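Side-chain contacts in uncharacterized protein Q64V53_BACFR (Bacteroides fragilis, PDB 2RA8), which is of unknown function but joins an N-terminal WGR domain, a module often found in nucleic-acid-associated proteins, to a leucine-rich repeat domain: residues V25-G30 / G54-E59; L298-V303 / D321-E326. One frame throughout, in Å; residues are numbered along the deposited sequence.

Contact 1 of 2, residues V25-G30 / G54-E59; sequences VIVNYG and GKLIAE
Strand 25-30 and helix 54-59 come closest at Val27 and Leu56, whose CA atoms lie 9.7 Å apart, a normal spacing for a helix packed over the face of a sheet. Within 54-59, Leu56 alone reaches the strand segment. Its CD1 continues the line of the side chain (chi2 178°, anti to CA) and is the methyl that reaches the strand, while CD2 is turned away from both valines. CD1 lies 4.3 Å from CG1 of Val25 and 4.4 Å from CG2 of Val27. The two valine methyls are themselves 4.5 Å apart, so the three carbons form a nearly equilateral triangle, with the leucine tip seated against two successive residues of one strand face. Val25 and Val27 both have CG1 anti to the backbone N, yet they offer different branches, because Leu56 enters between them along the strand. No polar atom takes part: the interaction is loose van der Waals packing, and both valines are buried. Farther along the strand, Tyr29 hydrogen-bonds the carbonyl of Glu153 of the second subunit. Strand 24-31 runs antiparallel between strands 37-42 and 13-21, and the same apolar layer extends over the latter, where Val25 packs on Ile18 and Val27 on Trp16. Ile57, next to Leu56, carries helix 46-62 across to Ile18 and on to Phe5 of strand 3-8, so the helix lies over one face of the antiparallel WGR sheet.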
ATOM      1  N   VAL A  25       5.675 -29.422  -5.978  1.00 26.69           N
ATOM      2  CA  VAL A  25       6.334 -28.528  -5.037  1.00 23.59           C
ATOM      3  C   VAL A  25       5.251 -28.217  -4.024  1.00 30.96           C
ATOM      4  O   VAL A  25       4.172 -27.727  -4.383  1.00 26.50           O
ATOM      5  CB  VAL A  25       6.806 -27.214  -5.707  1.00 21.42           C
ATOM      6  CG1 VAL A  25       7.343 -26.260  -4.647  1.00 24.85           C
ATOM      7  CG2 VAL A  25       7.896 -27.505  -6.741  1.00 23.72           C
ATOM      8  N   ILE A  26       5.523 -28.520  -2.759  1.00 23.34           N
ATOM      9  CA  ILE A  26       4.559 -28.298  -1.689  1.00 19.07           C
ATOM     10  C   ILE A  26       4.968 -27.190  -0.741  1.00 27.72           C
ATOM     11  O   ILE A  26       5.984 -27.289  -0.043  1.00 21.02           O
ATOM     12  CB  ILE A  26       4.343 -29.595  -0.887  1.00 23.79           C
ATOM     13  CG1 ILE A  26       4.003 -30.741  -1.849  1.00 29.84           C
ATOM     14  CG2 ILE A  26       3.231 -29.401   0.134  1.00 22.06           C
ATOM     15  CD1 ILE A  26       4.001 -32.105  -1.205  1.00 45.91           C
ATOM     16  N   VAL A  27       4.160 -26.133  -0.712  1.00 27.81           N
ATOM     17  CA  VAL A  27       4.396 -24.974   0.140  1.00 24.80           C
ATOM     18  C   VAL A  27       3.374 -24.934   1.253  1.00 25.20           C
ATOM     19  O   VAL A  27       2.184 -25.217   1.044  1.00 21.47           O
ATOM     20  CB  VAL A  27       4.298 -23.654  -0.684  1.00 33.61           C
ATOM     21  CG1 VAL A  27       4.134 -22.464   0.236  1.00 28.46           C
ATOM     22  CG2 VAL A  27       5.547 -23.476  -1.540  1.00 13.17           C
ATOM     23  N   ASN A  28       3.844 -24.582   2.445  1.00 20.27           N
ATOM     24  CA  ASN A  28       3.008 -24.471   3.633  1.00 24.08           C
ATOM     25  C   ASN A  28       3.381 -23.152   4.275  1.00 25.72           C
ATOM     26  O   ASN A  28       4.552 -22.925   4.600  1.00 30.32           O
ATOM     27  CB  ASN A  28       3.308 -25.636   4.586  1.00 19.53           C
ATOM     28  CG  ASN A  28       2.462 -25.604   5.848  1.00 18.82           C
ATOM     29  OD1 ASN A  28       2.870 -26.117   6.893  1.00 26.12           O
ATOM     30  ND2 ASN A  28       1.275 -25.019   5.757  1.00 23.25           N
ATOM     31  N   TYR A  29       2.400 -22.270   4.458  1.00 25.97           N
ATOM     32  CA  TYR A  29       2.656 -20.962   5.049  1.00 19.76           C
ATOM     33  C   TYR A  29       1.569 -20.465   5.948  1.00 18.47           C
ATOM     34  O   TYR A  29       0.395 -20.760   5.737  1.00 25.68           O
ATOM     35  CB  TYR A  29       2.878 -19.910   3.955  1.00 16.06           C
ATOM     36  CG  TYR A  29       1.650 -19.602   3.123  1.00 24.42           C
ATOM     37  CD1 TYR A  29       1.196 -20.493   2.152  1.00 21.10           C
ATOM     38  CD2 TYR A  29       0.931 -18.425   3.322  1.00 31.30           C
ATOM     39  CE1 TYR A  29       0.049 -20.217   1.397  1.00 21.68           C
ATOM     40  CE2 TYR A  29      -0.216 -18.136   2.576  1.00 31.69           C
ATOM     41  CZ  TYR A  29      -0.647 -19.038   1.619  1.00 32.94           C
ATOM     42  OH  TYR A  29      -1.776 -18.755   0.883  1.00 34.94           O
ATOM     43  N   GLY A  30       1.954 -19.671   6.944  1.00 24.62           N
ATOM     44  CA  GLY A  30       0.982 -19.124   7.873  1.00 20.09           C
ATOM     45  C   GLY A  30       1.629 -18.414   9.048  1.00 31.25           C
ATOM     46  O   GLY A  30       2.853 -18.244   9.092  1.00 24.70           O
ATOM     47  N   GLY A  54      13.889 -23.805  -6.093  1.00 24.12           N
ATOM     48  CA  GLY A  54      15.081 -23.018  -5.856  1.00 28.40           C
ATOM     49  C   GLY A  54      14.789 -21.533  -5.933  1.00 26.62           C
ATOM     50  O   GLY A  54      15.239 -20.760  -5.085  1.00 25.12           O
ATOM     51  N   LYS A  55      14.019 -21.128  -6.940  1.00 21.05           N
ATOM     52  CA  LYS A  55      13.691 -19.716  -7.103  1.00 27.55           C
ATOM     53  C   LYS A  55      12.830 -19.180  -5.976  1.00 20.08           C
ATOM     54  O   LYS A  55      12.993 -18.035  -5.556  1.00 32.63           O
ATOM     55  CB  LYS A  55      12.996 -19.480  -8.452  1.00 29.61           C
ATOM     56  CG  LYS A  55      13.863 -19.861  -9.648  1.00 34.03           C
ATOM     57  CD  LYS A  55      13.322 -19.301 -10.957  1.00 43.40           C
ATOM     58  CE  LYS A  55      13.475 -17.785 -11.026  1.00 60.98           C
ATOM     59  NZ  LYS A  55      13.037 -17.245 -12.346  1.00 57.73           N
ATOM     60  N   LEU A  56      11.910 -20.001  -5.478  1.00 21.23           N
ATOM     61  CA  LEU A  56      11.037 -19.582  -4.386  1.00 25.04           C
ATOM     62  C   LEU A  56      11.864 -19.355  -3.138  1.00 27.26           C
ATOM     63  O   LEU A  56      11.707 -18.348  -2.442  1.00 24.09           O
ATOM     64  CB  LEU A  56       9.986 -20.656  -4.111  1.00 22.96           C
ATOM     65  CG  LEU A  56       8.935 -20.868  -5.211  1.00 40.60           C
ATOM     66  CD1 LEU A  56       7.989 -21.988  -4.820  1.00 31.73           C
ATOM     67  CD2 LEU A  56       8.163 -19.576  -5.428  1.00 24.48           C
ATOM     68  N   ILE A  57      12.749 -20.302  -2.850  1.00 23.31           N
ATOM     69  CA  ILE A  57      13.617 -20.205  -1.682  1.00 27.14           C
ATOM     70  C   ILE A  57      14.473 -18.955  -1.760  1.00 24.60           C
ATOM     71  O   ILE A  57      14.459 -18.128  -0.846  1.00 27.30           O
ATOM     72  CB  ILE A  57      14.496 -21.477  -1.564  1.00 16.78           C
ATOM     73  CG1 ILE A  57      13.613 -22.650  -1.132  1.00 22.49           C
ATOM     74  CG2 ILE A  57      15.648 -21.259  -0.577  1.00 19.60           C
ATOM     75  CD1 ILE A  57      14.321 -23.992  -1.097  1.00 35.97           C
ATOM     76  N   ALA A  58      15.197 -18.787  -2.865  1.00 17.20           N
ATOM     77  CA  ALA A  58      16.055 -17.613  -3.041  1.00 30.62           C
ATOM     78  C   ALA A  58      15.283 -16.347  -2.791  1.00 28.36           C
ATOM     79  O   ALA A  58      15.779 -15.410  -2.153  1.00 32.90           O
ATOM     80  CB  ALA A  58      16.643 -17.592  -4.456  1.00 32.17           C
ATOM     81  N   GLU A  59      14.057 -16.311  -3.301  1.00 31.50           N
ATOM     82  CA  GLU A  59      13.187 -15.152  -3.148  1.00 28.34           C
ATOM     83  C   GLU A  59      12.829 -14.888  -1.697  1.00 30.09           C
ATOM     84  O   GLU A  59      12.818 -13.738  -1.247  1.00 32.31           O
ATOM     85  CB  GLU A  59      11.907 -15.370  -3.953  1.00 30.79           C
ATOM     86  CG  GLU A  59      10.953 -14.197  -3.960  1.00 37.79           C
ATOM     87  CD  GLU A  59       9.634 -14.548  -4.625  1.00 59.02           C
ATOM     88  OE1 GLU A  59       9.663 -15.243  -5.663  1.00 50.82           O
ATOM     89  OE2 GLU A  59       8.573 -14.125  -4.118  1.00 78.23           O
TER

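Contact 2 of 2, residues L298-V303 / D321-E326; sequences LLLDHV and DEMKKE
Leu300, at the end of helix 293-300, meets Met323 and Glu326 of helix 321-330 in a partly buried helix-helix contact on the outer side of the parallel sheet, near its C-terminal edge. One methyl does nearly all the touching. CD1 of Leu300, placed anti to CA (chi2 175°), points out toward the second helix and is met from two directions roughly at right angles. From one comes the selenium of Met323, modelled as selenomethionine, with SE 3.6 Å from Leu300 CD1; CG is anti to the backbone N, and the bend at chi2 (56°) swings SE to the methyl, chi3 setting only where CE points. From the other comes Glu326, whose CG is 3.8 Å from Leu300 CD1. Its chain runs extended beyond CG and brings the carboxylate under the methyl, which sits over the flat face of the group, leaning toward OE2. CD of Glu326 is 3.4 Å from Leu300 CD1; OE2 makes a still shorter contact with that methyl, of doubtful exact length and not a hydrogen bond. The polar role of OE2 lies elsewhere, in a salt bridge to Arg297, one turn back from Leu300 on the first helix. Met323 also packs on Ala296 and Arg297 of the first helix, so packing and an ion pair join the same two helices side by side. Asp301 OD1 stands 6.9 Å from Glu326 OE2, and Arg297, which also makes a long, weak ion pair with Asp301, probably eases that like-charge approach. Leu300 continues onto Leu327 and Ser330, lengthening the seam. Helices lined up along the outer side of a curved parallel sheet, as here, fit the leucine-rich repeat fold.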
ATOM      1  N   LEU A 298      27.609  13.650  -7.290  1.00 30.91           N
ATOM      2  CA  LEU A 298      28.636  13.666  -6.259  1.00 30.05           C
ATOM      3  C   LEU A 298      29.143  12.276  -5.971  1.00 34.35           C
ATOM      4  O   LEU A 298      30.350  12.061  -5.827  1.00 39.79           O
ATOM      5  CB  LEU A 298      28.089  14.295  -4.976  1.00 37.72           C
ATOM      6  CG  LEU A 298      27.447  15.688  -5.084  1.00 26.79           C
ATOM      7  CD1 LEU A 298      26.966  16.104  -3.715  1.00 26.49           C
ATOM      8  CD2 LEU A 298      28.434  16.707  -5.625  1.00 43.65           C
ATOM      9  N   LEU A 299      28.224  11.318  -5.893  1.00 35.45           N
ATOM     10  CA  LEU A 299      28.599   9.938  -5.626  1.00 34.05           C
ATOM     11  C   LEU A 299      29.525   9.434  -6.688  1.00 35.06           C
ATOM     12  O   LEU A 299      30.570   8.854  -6.384  1.00 36.19           O
ATOM     13  CB  LEU A 299      27.368   9.036  -5.586  1.00 32.99           C
ATOM     14  CG  LEU A 299      26.374   9.252  -4.452  1.00 32.35           C
ATOM     15  CD1 LEU A 299      25.100   8.477  -4.757  1.00 32.69           C
ATOM     16  CD2 LEU A 299      26.989   8.805  -3.132  1.00 30.98           C
ATOM     17  N   LEU A 300      29.143   9.643  -7.945  1.00 34.28           N
ATOM     18  CA  LEU A 300      29.951   9.199  -9.078  1.00 31.79           C
ATOM     19  C   LEU A 300      31.310   9.864  -9.142  1.00 37.59           C
ATOM     20  O   LEU A 300      32.265   9.260  -9.628  1.00 35.94           O
ATOM     21  CB  LEU A 300      29.209   9.438 -10.399  1.00 27.44           C
ATOM     22  CG  LEU A 300      27.960   8.593 -10.632  1.00 28.44           C
ATOM     23  CD1 LEU A 300      27.270   9.029 -11.915  1.00 26.84           C
ATOM     24  CD2 LEU A 300      28.346   7.128 -10.698  1.00 24.25           C
ATOM     25  N   ASP A 301      31.402  11.106  -8.662  1.00 41.34           N
ATOM     26  CA  ASP A 301      32.670  11.840  -8.654  1.00 40.56           C
ATOM     27  C   ASP A 301      33.529  11.419  -7.487  1.00 41.43           C
ATOM     28  O   ASP A 301      34.658  11.888  -7.334  1.00 43.51           O
ATOM     29  CB  ASP A 301      32.441  13.360  -8.537  1.00 46.01           C
ATOM     30  CG  ASP A 301      31.808  13.972  -9.783  1.00 47.85           C
ATOM     31  OD1 ASP A 301      32.024  13.452 -10.896  1.00 38.41           O
ATOM     32  OD2 ASP A 301      31.110  14.999  -9.647  1.00 43.21           O
ATOM     33  N   HIS A 302      32.997  10.537  -6.647  1.00 41.77           N
ATOM     34  CA  HIS A 302      33.719  10.074  -5.466  1.00 38.91           C
ATOM     35  C   HIS A 302      33.474   8.620  -5.172  1.00 37.78           C
ATOM     36  O   HIS A 302      33.187   8.258  -4.030  1.00 44.86           O
ATOM     37  CB  HIS A 302      33.294  10.891  -4.248  1.00 34.35           C
ATOM     38  CG  HIS A 302      33.686  12.331  -4.319  1.00 36.40           C
ATOM     39  ND1 HIS A 302      34.997  12.748  -4.233  1.00 37.56           N
ATOM     40  CD2 HIS A 302      32.942  13.452  -4.463  1.00 51.23           C
ATOM     41  CE1 HIS A 302      35.043  14.066  -4.321  1.00 43.11           C
ATOM     42  NE2 HIS A 302      33.809  14.518  -4.461  1.00 44.65           N
ATOM     43  N   VAL A 303      33.580   7.773  -6.191  1.00 30.78           N
ATOM     44  CA  VAL A 303      33.364   6.341  -6.007  1.00 36.69           C
ATOM     45  C   VAL A 303      34.331   5.794  -4.983  1.00 42.58           C
ATOM     46  O   VAL A 303      34.019   4.851  -4.258  1.00 46.00           O
ATOM     47  CB  VAL A 303      33.559   5.575  -7.329  1.00 34.83           C
ATOM     48  CG1 VAL A 303      33.164   4.120  -7.151  1.00 38.28           C
ATOM     49  CG2 VAL A 303      32.732   6.225  -8.432  1.00 32.73           C
ATOM     50  N   ASP A 321      16.587   8.921 -16.090  1.00 27.16           N
ATOM     51  CA  ASP A 321      16.936   7.552 -16.441  1.00 31.25           C
ATOM     52  C   ASP A 321      18.381   7.429 -16.846  1.00 29.60           C
ATOM     53  O   ASP A 321      19.015   6.407 -16.592  1.00 31.28           O
ATOM     54  CB  ASP A 321      16.036   6.993 -17.555  1.00 34.76           C
ATOM     55  CG  ASP A 321      15.623   8.037 -18.567  1.00 46.25           C
ATOM     56  OD1 ASP A 321      16.437   8.928 -18.890  1.00 43.12           O
ATOM     57  OD2 ASP A 321      14.475   7.947 -19.056  1.00 43.48           O
ATOM     58  N   GLU A 322      18.926   8.468 -17.462  1.00 33.20           N
ATOM     59  CA  GLU A 322      20.318   8.427 -17.887  1.00 41.37           C
ATOM     60  C   GLU A 322      21.241   8.344 -16.689  1.00 36.87           C
ATOM     61  O   GLU A 322      22.243   7.620 -16.719  1.00 40.27           O
ATOM     62  CB  GLU A 322      20.643   9.657 -18.732  1.00 41.67           C
ATOM     63  CG  GLU A 322      19.648   9.864 -19.873  1.00 62.49           C
ATOM     64  CD  GLU A 322      20.073  10.943 -20.852  1.00 69.19           C
ATOM     65  OE1 GLU A 322      20.355  12.077 -20.410  1.00 90.54           O
ATOM     66  OE2 GLU A 322      20.121  10.654 -22.068  1.00 92.17           O
HETATM   67  N   MSE A 323      20.906   9.072 -15.624  1.00 33.71           N
HETATM   68  CA  MSE A 323      21.713   9.060 -14.402  1.00 31.17           C
HETATM   69  C   MSE A 323      21.592   7.728 -13.696  1.00 30.24           C
HETATM   70  O   MSE A 323      22.575   7.205 -13.148  1.00 25.94           O
HETATM   71  CB  MSE A 323      21.279  10.192 -13.456  1.00 30.14           C
HETATM   72  CG  MSE A 323      21.967  10.164 -12.094  1.00 38.53           C
HETATM   73 SE   MSE A 323      23.911  10.199 -12.189  1.00 46.33          SE
HETATM   74  CE  MSE A 323      24.148  12.110 -12.391  1.00 43.72           C
ATOM     75  N   LYS A 324      20.388   7.161 -13.699  1.00 19.87           N
ATOM     76  CA  LYS A 324      20.173   5.865 -13.073  1.00 26.03           C
ATOM     77  C   LYS A 324      20.957   4.793 -13.798  1.00 24.77           C
ATOM     78  O   LYS A 324      21.487   3.877 -13.169  1.00 30.96           O
ATOM     79  CB  LYS A 324      18.671   5.515 -13.033  1.00 22.64           C
ATOM     80  CG  LYS A 324      17.887   6.296 -11.969  1.00 30.86           C
ATOM     81  CD  LYS A 324      16.410   5.894 -11.914  1.00 27.04           C
ATOM     82  CE  LYS A 324      15.646   6.441 -13.113  1.00 40.54           C
ATOM     83  NZ  LYS A 324      14.218   6.012 -13.123  1.00 49.43           N
ATOM     84  N   LYS A 325      21.064   4.903 -15.122  1.00 29.49           N
ATOM     85  CA  LYS A 325      21.836   3.928 -15.894  1.00 33.12           C
ATOM     86  C   LYS A 325      23.288   4.038 -15.490  1.00 34.79           C
ATOM     87  O   LYS A 325      23.955   3.033 -15.248  1.00 33.11           O
ATOM     88  CB  LYS A 325      21.744   4.207 -17.398  1.00 38.34           C
ATOM     89  CG  LYS A 325      20.348   4.179 -17.993  1.00 42.79           C
ATOM     90  CD  LYS A 325      19.776   2.774 -18.091  1.00 67.21           C
ATOM     91  CE  LYS A 325      18.406   2.805 -18.767  1.00 58.82           C
ATOM     92  NZ  LYS A 325      17.837   1.450 -18.996  1.00 57.79           N
ATOM     93  N   GLU A 326      23.780   5.274 -15.417  1.00 31.29           N
ATOM     94  CA  GLU A 326      25.170   5.540 -15.051  1.00 33.49           C
ATOM     95  C   GLU A 326      25.468   5.013 -13.680  1.00 34.26           C
ATOM     96  O   GLU A 326      26.480   4.346 -13.466  1.00 35.94           O
ATOM     97  CB  GLU A 326      25.456   7.040 -15.072  1.00 28.24           C
ATOM     98  CG  GLU A 326      26.920   7.373 -15.338  1.00 37.60           C
ATOM     99  CD  GLU A 326      27.200   8.865 -15.326  1.00 41.43           C
ATOM    100  OE1 GLU A 326      26.336   9.635 -15.797  1.00 41.81           O
ATOM    101  OE2 GLU A 326      28.287   9.268 -14.861  1.00 38.88           O
TER

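The two contacts belong to different domains and do not touch; their centres are 36 Å apart and their nearest atoms about 20 Å. Contact 1 joins a helix to the antiparallel sheet of the WGR domain, whereas contact 2 joins two helices flanking the parallel sheet of the repeat domain. Each depends on one leucine methyl, but the settings differ. The first is buried and wholly aliphatic, as suits the core between helix and sheet. The second is partly buried, and its methyl is met by a buried selenium on one side and a carboxylate on another. Both sites have neighbouring residues in their segments, though not the touching ones, that meet the second subunit.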